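Local coordinates for glutamate racemase (Francisella tularensis subsp. tularensis, PDB 3OUT), which belongs to the Asp/Glu/hydantoin racemase family of two-lobed alpha/beta proteins and is modelled here with d-glutamic acid in its pocket, at residues 90-94 / 95-99; 160-163 / 164-168; 190-193 / 194-198. All coordinates share one frame; numbering follows the deposited sequence.

How the interactions relate
Interactions 2 and 3 are neighbours, with centres about 10 Å apart, whereas interaction 1 lies on the opposite side of the chain's centre, its centre about 39 Å from that of interaction 2 and about 33 Å from that of interaction 3. Where the near pair touch, Val163 CG1 packs on Ile192 CG2 at 4.0 Å, and Glu164 OE2 lies 3.4 Å from Lys198 CD. The side chain of Ile192 in interaction 3 lies about 13 Å from the bound d-glutamic acid, and 190-193 follows soon after pocket residues Cys186, Thr187 and His188. Interaction 1 ends the helix whose beginning supplies pocket residues Asn78 and Thr79.

Interaction 1 of 3, residues 90-94 / 95-99; sequences EIAKA and IPVID
With CG1 of Val97 anti to the backbone N (chi1 179°), the other methyl, CG2, stands beside that nitrogen and meets Ala92 CB at 3.8 Å. Ile95 carries its CG1 beside its own backbone N (chi1 -62°), which lays the first methylene of the branch 3.6 Å from Ala92 O, while the two beta carbons, Ala92 CB and Ile95 CB, stand 4.0 Å apart. Ala92 is thus the hub: its buried methyl is small enough to let the returning chain pass close to the helix end, and it also approaches Ile95 O at 3.5 Å.

What turns the chain back is a type II' beta turn from Ala92 to Ile95. Its closing bond runs from Ile95 N to Ala92 O, 3.0 Å long and fairly straight at 163° about the hydrogen, with the donor well above the carbonyl plane. Lys93, first beyond the helix, takes the positive phi of the turn's second position, one that glycine adopts more readily. Its long chain bends back over the last helical turn, and NZ makes a weak bond of 3.5 Å to Glu90 O; an exposed lysine suits a corner at the surface. Ala94, the third turn residue, is exposed too and small. Pro96, whose CD lies 3.6 Å from Ala94 O, stiffens the extended lead into the strand, and the beta-branched Val97 suits the strand itself.

The turn is the link from helix to second strand in the beta-alpha-beta unit of strand 72-75, helix 78-92 and strand 97-99. Ala92 also packs on Ile66 of helix 51-67, Val97 touches Gln89 and Ile75, and Pro96 and Ile98 bond through their backbones to strand 72-75 and touch helix 208-221.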
ATOM      1  N   GLU B  90      -1.169   6.763 -19.978  1.00 12.25           N
ATOM      2  CA  GLU B  90      -1.447   5.437 -20.525  1.00 13.82           C
ATOM      3  C   GLU B  90      -2.711   4.849 -19.912  1.00 12.77           C
ATOM      4  O   GLU B  90      -3.522   4.218 -20.588  1.00 13.70           O
ATOM      5  CB  GLU B  90      -0.272   4.493 -20.285  1.00 15.64           C
ATOM      6  CG  GLU B  90      -0.379   3.221 -21.077  1.00 22.49           C
ATOM      7  CD  GLU B  90      -0.174   3.460 -22.578  1.00 29.75           C
ATOM      8  OE1 GLU B  90      -0.870   2.794 -23.373  1.00 38.96           O
ATOM      9  OE2 GLU B  90       0.671   4.314 -22.963  1.00 37.23           O
ATOM     10  N   ILE B  91      -2.858   5.039 -18.610  1.00 10.42           N
ATOM     11  CA  ILE B  91      -4.078   4.635 -17.908  1.00 10.45           C
ATOM     12  C   ILE B  91      -5.296   5.484 -18.290  1.00 10.22           C
ATOM     13  O   ILE B  91      -6.393   4.936 -18.426  1.00 11.39           O
ATOM     14  CB  ILE B  91      -3.836   4.650 -16.360  1.00 10.60           C
ATOM     15  CG1 ILE B  91      -2.830   3.559 -16.026  1.00 12.82           C
ATOM     16  CG2 ILE B  91      -5.143   4.441 -15.547  1.00  9.68           C
ATOM     17  CD1 ILE B  91      -2.125   3.732 -14.677  1.00  9.71           C
ATOM     18  N   ALA B  92      -5.105   6.785 -18.460  1.00 11.51           N
ATOM     19  CA  ALA B  92      -6.215   7.671 -18.754  1.00 11.32           C
ATOM     20  C   ALA B  92      -6.784   7.423 -20.166  1.00 13.13           C
ATOM     21  O   ALA B  92      -7.942   7.713 -20.404  1.00 13.88           O
ATOM     22  CB  ALA B  92      -5.800   9.157 -18.567  1.00 12.41           C
ATOM     23  N   LYS B  93      -5.965   6.881 -21.066  1.00 14.23           N
ATOM     24  CA  LYS B  93      -6.349   6.578 -22.456  1.00 15.39           C
ATOM     25  C   LYS B  93      -6.876   7.850 -23.088  1.00 14.59           C
ATOM     26  O   LYS B  93      -6.119   8.792 -23.216  1.00 15.85           O
ATOM     27  CB  LYS B  93      -7.324   5.399 -22.524  1.00 15.77           C
ATOM     28  CG  LYS B  93      -6.656   4.055 -22.194  1.00 19.54           C
ATOM     29  CD  LYS B  93      -7.677   2.968 -21.964  1.00 24.11           C
ATOM     30  CE  LYS B  93      -7.002   1.614 -21.769  1.00 27.91           C
ATOM     31  NZ  LYS B  93      -5.921   1.699 -20.733  1.00 31.70           N
ATOM     32  N   ALA B  94      -8.163   7.904 -23.439  1.00 15.15           N
ATOM     33  CA  ALA B  94      -8.709   9.064 -24.178  1.00 15.49           C
ATOM     34  C   ALA B  94      -9.012  10.281 -23.302  1.00 14.99           C
ATOM     35  O   ALA B  94      -9.363  11.362 -23.800  1.00 16.19           O
ATOM     36  CB  ALA B  94      -9.973   8.664 -24.984  1.00 16.25           C
ATOM     37  N   ILE B  95      -8.864  10.133 -21.988  1.00 12.29           N
ATOM     38  CA  ILE B  95      -9.044  11.264 -21.061  1.00 12.00           C
ATOM     39  C   ILE B  95      -7.802  12.146 -21.075  1.00 11.36           C
ATOM     40  O   ILE B  95      -6.710  11.656 -20.867  1.00 11.41           O
ATOM     41  CB  ILE B  95      -9.331  10.734 -19.617  1.00 12.00           C
ATOM     42  CG1 ILE B  95     -10.645   9.927 -19.609  1.00 13.31           C
ATOM     43  CG2 ILE B  95      -9.359  11.905 -18.569  1.00 13.28           C
ATOM     44  CD1 ILE B  95     -11.863  10.695 -20.062  1.00 15.58           C
ATOM     45  N   PRO B  96      -7.951  13.443 -21.328  1.00 11.46           N
ATOM     46  CA  PRO B  96      -6.777  14.284 -21.397  1.00 12.26           C
ATOM     47  C   PRO B  96      -6.143  14.543 -20.039  1.00 11.93           C
ATOM     48  O   PRO B  96      -6.849  14.688 -19.053  1.00 11.26           O
ATOM     49  CB  PRO B  96      -7.301  15.595 -21.970  1.00 12.46           C
ATOM     50  CG  PRO B  96      -8.704  15.643 -21.642  1.00 13.02           C
ATOM     51  CD  PRO B  96      -9.174  14.185 -21.655  1.00 11.33           C
ATOM     52  N   VAL B  97      -4.816  14.642 -20.050  1.00 13.02           N
ATOM     53  CA  VAL B  97      -4.010  14.900 -18.872  1.00 11.93           C
ATOM     54  C   VAL B  97      -3.170  16.145 -19.105  1.00 12.63           C
ATOM     55  O   VAL B  97      -2.365  16.203 -20.063  1.00 13.13           O
ATOM     56  CB  VAL B  97      -3.079  13.696 -18.568  1.00 11.61           C
ATOM     57  CG1 VAL B  97      -2.220  13.983 -17.358  1.00 13.23           C
ATOM     58  CG2 VAL B  97      -3.894  12.417 -18.395  1.00 11.69           C
ATOM     59  N   ILE B  98      -3.348  17.132 -18.233  1.00 10.01           N
ATOM     60  CA  ILE B  98      -2.577  18.355 -18.215  1.00 11.06           C
ATOM     61  C   ILE B  98      -1.618  18.225 -17.042  1.00 10.67           C
ATOM     62  O   ILE B  98      -1.990  17.672 -16.024  1.00 10.42           O
ATOM     63  CB  ILE B  98      -3.507  19.569 -17.955  1.00 11.48           C
ATOM     64  CG1 ILE B  98      -4.539  19.784 -19.086  1.00 15.75           C
ATOM     65  CG2 ILE B  98      -2.711  20.827 -17.674  1.00 12.64           C
ATOM     66  CD1 ILE B  98      -3.923  20.068 -20.391  1.00 19.04           C
ATOM     67  N   ASP B  99      -0.403  18.730 -17.149  1.00  9.32           N
ATOM     68  CA  ASP B  99       0.579  18.601 -16.027  1.00  9.22           C
ATOM     69  C   ASP B  99       1.297  19.909 -15.758  1.00  9.08           C
ATOM     70  O   ASP B  99       1.469  20.739 -16.659  1.00  8.91           O
ATOM     71  CB  ASP B  99       1.586  17.487 -16.260  1.00  9.95           C
ATOM     72  CG  ASP B  99       2.595  17.833 -17.294  1.00 11.04           C
ATOM     73  OD1 ASP B  99       2.276  17.730 -18.508  1.00 11.25           O
ATOM     74  OD2 ASP B  99       3.687  18.278 -16.905  1.00 10.60           O
TER

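Interaction 2 of 3, residues 160-163 / 164-168; sequences GHIV and ELVAK
Four backbone bonds run across this first stretch of helix 161-171: Glu164 N to Gly160 O, Leu165 N to His161 O, Val166 N to Ile162 O and Ala167 N to Val163 O, each 2.9 Å long. Gly160 is the N-cap residue; at its phi of 99° a beta carbon would collide with the preceding carbonyl oxygen, which glycine avoids.

The aromatic contact is a CH-pi one. His161, with CG anti to its backbone N (chi1 -168°), presents a ring face to Leu165, whose CD1 sits 4.0 Å from the centroid, over the face but shifted toward the rim. A purely apolar pair follows one residue on: Ile162 CG2 and Val166 CG2 are 4.2 Å apart, both beta-branched and turned to the same flank.

The polar link goes through water, which accepts from Gly160 N at 3.0 Å and donates to Glu164 OE2 at a short 2.5 Å.

His161 and Ile162 pack on Leu165 of the second subunit, Leu165 on its His161, and Val166 on its Ile162. The chemistry implies a mostly apolar face for association, with one imidazole in it, while the carboxylate of Glu164 in the first turn would probably interact favourably with the positive end of the helix dipole.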
ATOM      1  N   GLY B 160      10.373  34.174   8.076  1.00 17.96           N
ATOM      2  CA  GLY B 160      11.288  34.348   9.201  1.00 18.63           C
ATOM      3  C   GLY B 160      12.694  33.804   9.003  1.00 19.05           C
ATOM      4  O   GLY B 160      13.107  33.382   7.902  1.00 18.07           O
ATOM      5  N   HIS B 161      13.461  33.828  10.083  1.00 18.86           N
ATOM      6  CA  HIS B 161      14.900  33.664   9.970  1.00 20.24           C
ATOM      7  C   HIS B 161      15.266  32.226   9.573  1.00 18.47           C
ATOM      8  O   HIS B 161      16.176  32.022   8.798  1.00 18.82           O
ATOM      9  CB  HIS B 161      15.562  34.074  11.293  1.00 21.79           C
ATOM     10  CG  HIS B 161      17.052  34.229  11.212  1.00 26.15           C
ATOM     11  ND1 HIS B 161      17.884  33.912  12.269  1.00 31.85           N
ATOM     12  CD2 HIS B 161      17.862  34.686  10.224  1.00 30.39           C
ATOM     13  CE1 HIS B 161      19.139  34.137  11.927  1.00 31.04           C
ATOM     14  NE2 HIS B 161      19.156  34.611  10.694  1.00 32.23           N
ATOM     15  N   ILE B 162      14.569  31.240  10.110  1.00 18.68           N
ATOM     16  CA  ILE B 162      14.849  29.825   9.697  1.00 17.85           C
ATOM     17  C   ILE B 162      14.627  29.614   8.195  1.00 16.82           C
ATOM     18  O   ILE B 162      15.480  29.037   7.480  1.00 16.27           O
ATOM     19  CB  ILE B 162      14.020  28.820  10.496  1.00 18.95           C
ATOM     20  CG1 ILE B 162      14.513  28.811  11.959  1.00 17.88           C
ATOM     21  CG2 ILE B 162      14.130  27.398   9.896  1.00 17.96           C
ATOM     22  CD1 ILE B 162      13.567  28.137  12.955  1.00 16.89           C
ATOM     23  N   VAL B 163      13.485  30.068   7.710  1.00 16.61           N
ATOM     24  CA  VAL B 163      13.141  29.934   6.295  1.00 14.08           C
ATOM     25  C   VAL B 163      14.190  30.637   5.456  1.00 15.78           C
ATOM     26  O   VAL B 163      14.707  30.090   4.480  1.00 13.64           O
ATOM     27  CB  VAL B 163      11.723  30.497   5.966  1.00 13.86           C
ATOM     28  CG1 VAL B 163      11.463  30.444   4.470  1.00 12.03           C
ATOM     29  CG2 VAL B 163      10.632  29.727   6.684  1.00 13.05           C
ATOM     30  N   GLU B 164      14.557  31.848   5.863  1.00 16.72           N
ATOM     31  CA  GLU B 164      15.610  32.567   5.143  1.00 17.28           C
ATOM     32  C   GLU B 164      16.966  31.854   5.123  1.00 16.35           C
ATOM     33  O   GLU B 164      17.619  31.798   4.102  1.00 17.24           O
ATOM     34  CB  GLU B 164      15.675  34.008   5.656  1.00 18.30           C
ATOM     35  CG  GLU B 164      14.397  34.773   5.325  1.00 22.38           C
ATOM     36  CD  GLU B 164      14.386  36.186   5.866  1.00 25.97           C
ATOM     37  OE1 GLU B 164      15.474  36.703   6.176  1.00 30.97           O
ATOM     38  OE2 GLU B 164      13.292  36.777   5.938  1.00 28.77           O
ATOM     39  N   LEU B 165      17.388  31.259   6.237  1.00 15.90           N
ATOM     40  CA  LEU B 165      18.641  30.550   6.252  1.00 15.14           C
ATOM     41  C   LEU B 165      18.629  29.256   5.432  1.00 14.13           C
ATOM     42  O   LEU B 165      19.606  28.958   4.791  1.00 14.06           O
ATOM     43  CB  LEU B 165      19.078  30.243   7.674  1.00 15.20           C
ATOM     44  CG  LEU B 165      19.628  31.415   8.502  1.00 18.89           C
ATOM     45  CD1 LEU B 165      19.816  30.948   9.913  1.00 20.56           C
ATOM     46  CD2 LEU B 165      20.937  31.946   7.936  1.00 20.16           C
ATOM     47  N   VAL B 166      17.540  28.481   5.513  1.00 13.75           N
ATOM     48  CA  VAL B 166      17.423  27.290   4.683  1.00 13.35           C
ATOM     49  C   VAL B 166      17.420  27.698   3.189  1.00 12.27           C
ATOM     50  O   VAL B 166      18.084  27.071   2.395  1.00 13.71           O
ATOM     51  CB  VAL B 166      16.151  26.470   5.031  1.00 12.06           C
ATOM     52  CG1 VAL B 166      16.013  25.259   4.077  1.00 13.34           C
ATOM     53  CG2 VAL B 166      16.218  26.006   6.523  1.00 12.64           C
ATOM     54  N   ALA B 167      16.671  28.746   2.835  1.00 12.73           N
ATOM     55  CA  ALA B 167      16.643  29.229   1.451  1.00 12.86           C
ATOM     56  C   ALA B 167      18.039  29.683   1.004  1.00 14.66           C
ATOM     57  O   ALA B 167      18.465  29.384  -0.124  1.00 15.18           O
ATOM     58  CB  ALA B 167      15.607  30.341   1.264  1.00 13.74           C
ATOM     59  N   LYS B 168      18.776  30.378   1.866  1.00 14.82           N
ATOM     60  CA  LYS B 168      20.164  30.781   1.488  1.00 16.68           C
ATOM     61  C   LYS B 168      21.008  29.567   1.166  1.00 16.45           C
ATOM     62  O   LYS B 168      21.770  29.562   0.185  1.00 16.63           O
ATOM     63  CB  LYS B 168      20.818  31.664   2.567  1.00 17.44           C
ATOM     64  CG  LYS B 168      20.147  33.016   2.727  1.00 24.10           C
ATOM     65  CD  LYS B 168      20.857  33.885   3.781  1.00 30.92           C
ATOM     66  CE  LYS B 168      19.992  35.059   4.250  1.00 34.65           C
ATOM     67  NZ  LYS B 168      20.406  35.580   5.593  1.00 38.70           N
TER
HETATM   68  O   HOH W   1      11.007  35.713   5.584  1.00 21.71           O

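Interaction 3 of 3, residues 190-193 / 194-198; sequences PIIK and ESIAK
Ile192 O takes the N-H of Ile196 at 3.0 Å, and Lys193 O that of Ala197 at 2.8 Å, the first turn of helix 193-199, which follows the 3-10 segment 190-191 after the single residue Ile192; a bond from Lys193 N to Pro190 O spans that junction. The helix is the middle element of a beta-alpha-beta unit that joins the parallel neighbours strand 181-184 and strand 203-205.

Ile192 is the N-cap residue, yet it brings a hydrocarbon chain rather than a polar cap. Its CG1 lies between the backbone N and the carbonyl carbon (chi1 63°), and from there it meets the end of the Ile196 chain, CG1 to CD1 being 3.9 Å. Ile196 has CG1 beside its own nitrogen, pointing back along the helix toward its start, and the two chains meet at a slant; its CG1 also rests 3.5 Å from Ile192 O. Branched, buried isoleucines fit here because the flank faces the protein interior: Ile196 touches Leu182 and Leu184 of strand 181-184, and Ile192 touches Phe149, Met152 and Ile153 of helix 149-154. Ser195, buried as well, is the small residue facing Val163 of helix 161-171.

Lys193 and Glu194 form a polar, exposed flank, and their charged ends, NZ and OE2, stay 4.9 Å apart, where some attraction is possible, though the charged atoms do not touch. Small Ala197 fits close to the backbone of the turn before, its CB lying 3.4 Å from Lys193 O.

At the first turn a water accepts from Glu194 N at 2.9 Å and donates to Ile191 O at the same length.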
ATOM      1  N   PRO B 190       5.676  28.338  -3.674  1.00 10.32           N
ATOM      2  CA  PRO B 190       5.077  29.700  -3.722  1.00 11.71           C
ATOM      3  C   PRO B 190       4.656  30.273  -2.348  1.00 12.76           C
ATOM      4  O   PRO B 190       4.635  31.493  -2.196  1.00 13.58           O
ATOM      5  CB  PRO B 190       3.888  29.518  -4.668  1.00 12.21           C
ATOM      6  CG  PRO B 190       4.307  28.380  -5.595  1.00 10.46           C
ATOM      7  CD  PRO B 190       5.014  27.444  -4.643  1.00  9.78           C
ATOM      8  N   ILE B 191       4.358  29.434  -1.352  1.00 12.73           N
ATOM      9  CA  ILE B 191       4.072  29.891   0.024  1.00 13.69           C
ATOM     10  C   ILE B 191       5.159  30.754   0.602  1.00 12.90           C
ATOM     11  O   ILE B 191       4.858  31.693   1.360  1.00 14.19           O
ATOM     12  CB  ILE B 191       3.896  28.654   0.987  1.00 13.04           C
ATOM     13  CG1 ILE B 191       2.608  27.921   0.602  1.00 17.29           C
ATOM     14  CG2 ILE B 191       3.916  29.034   2.515  1.00 16.94           C
ATOM     15  CD1 ILE B 191       1.308  28.645   1.048  1.00 22.61           C
ATOM     16  N   ILE B 192       6.408  30.450   0.253  1.00 12.29           N
ATOM     17  CA  ILE B 192       7.572  31.149   0.768  1.00 11.67           C
ATOM     18  C   ILE B 192       8.208  32.096  -0.272  1.00 12.13           C
ATOM     19  O   ILE B 192       9.373  32.457  -0.145  1.00 12.23           O
ATOM     20  CB  ILE B 192       8.648  30.194   1.385  1.00 11.82           C
ATOM     21  CG1 ILE B 192       9.252  29.230   0.347  1.00 11.76           C
ATOM     22  CG2 ILE B 192       8.057  29.430   2.610  1.00 11.83           C
ATOM     23  CD1 ILE B 192      10.547  28.550   0.796  1.00 11.54           C
ATOM     24  N   LYS B 193       7.447  32.461  -1.291  1.00 13.38           N
ATOM     25  CA  LYS B 193       8.011  33.258  -2.380  1.00 15.19           C
ATOM     26  C   LYS B 193       8.640  34.567  -1.904  1.00 15.09           C
ATOM     27  O   LYS B 193       9.666  35.001  -2.465  1.00 16.10           O
ATOM     28  CB  LYS B 193       6.979  33.539  -3.469  1.00 15.63           C
ATOM     29  CG  LYS B 193       5.788  34.429  -3.128  1.00 18.90           C
ATOM     30  CD  LYS B 193       4.930  34.637  -4.379  1.00 24.56           C
ATOM     31  CE  LYS B 193       3.452  34.808  -4.081  1.00 27.53           C
ATOM     32  NZ  LYS B 193       3.145  35.521  -2.809  1.00 31.51           N
ATOM     33  N   GLU B 194       8.039  35.186  -0.897  1.00 15.92           N
ATOM     34  CA  GLU B 194       8.594  36.442  -0.350  1.00 17.90           C
ATOM     35  C   GLU B 194       9.972  36.239   0.268  1.00 16.98           C
ATOM     36  O   GLU B 194      10.854  37.087   0.104  1.00 17.74           O
ATOM     37  CB  GLU B 194       7.649  37.078   0.672  1.00 18.67           C
ATOM     38  CG  GLU B 194       6.338  37.578   0.112  1.00 23.88           C
ATOM     39  CD  GLU B 194       5.481  38.351   1.144  1.00 31.58           C
ATOM     40  OE1 GLU B 194       5.991  38.657   2.257  1.00 34.30           O
ATOM     41  OE2 GLU B 194       4.298  38.674   0.818  1.00 38.60           O
ATOM     42  N   SER B 195      10.191  35.121   0.962  1.00 16.20           N
ATOM     43  CA  SER B 195      11.518  34.802   1.481  1.00 16.20           C
ATOM     44  C   SER B 195      12.477  34.498   0.346  1.00 15.87           C
ATOM     45  O   SER B 195      13.616  34.900   0.381  1.00 16.94           O
ATOM     46  CB  SER B 195      11.497  33.626   2.445  1.00 16.44           C
ATOM     47  OG  SER B 195      10.653  33.910   3.566  1.00 18.74           O
ATOM     48  N   ILE B 196      12.027  33.771  -0.674  1.00 14.98           N
ATOM     49  CA  ILE B 196      12.887  33.479  -1.820  1.00 15.27           C
ATOM     50  C   ILE B 196      13.328  34.788  -2.505  1.00 16.75           C
ATOM     51  O   ILE B 196      14.491  34.958  -2.820  1.00 15.94           O
ATOM     52  CB  ILE B 196      12.190  32.510  -2.808  1.00 15.18           C
ATOM     53  CG1 ILE B 196      12.003  31.147  -2.134  1.00 12.69           C
ATOM     54  CG2 ILE B 196      13.020  32.347  -4.127  1.00 13.78           C
ATOM     55  CD1 ILE B 196      11.157  30.143  -2.899  1.00 12.13           C
ATOM     56  N   ALA B 197      12.377  35.678  -2.730  1.00 18.17           N
ATOM     57  CA  ALA B 197      12.614  36.959  -3.416  1.00 20.12           C
ATOM     58  C   ALA B 197      13.655  37.820  -2.697  1.00 22.21           C
ATOM     59  O   ALA B 197      14.373  38.594  -3.348  1.00 23.36           O
ATOM     60  CB  ALA B 197      11.343  37.708  -3.530  1.00 20.51           C
ATOM     61  N   LYS B 198      13.739  37.697  -1.370  1.00 23.05           N
ATOM     62  CA  LYS B 198      14.789  38.424  -0.576  1.00 24.95           C
ATOM     63  C   LYS B 198      16.217  37.950  -0.872  1.00 25.10           C
ATOM     64  O   LYS B 198      17.171  38.745  -0.819  1.00 25.19           O
ATOM     65  CB  LYS B 198      14.587  38.260   0.939  1.00 25.31           C
ATOM     66  CG  LYS B 198      13.575  39.132   1.655  1.00 29.46           C
ATOM     67  CD  LYS B 198      13.557  38.718   3.138  1.00 33.27           C
ATOM     68  CE  LYS B 198      12.861  39.713   4.058  1.00 36.54           C
ATOM     69  NZ  LYS B 198      11.397  39.833   3.759  1.00 38.79           N
TER
HETATM   70  O   HOH W   2       5.740  34.329   0.643  1.00 19.37           O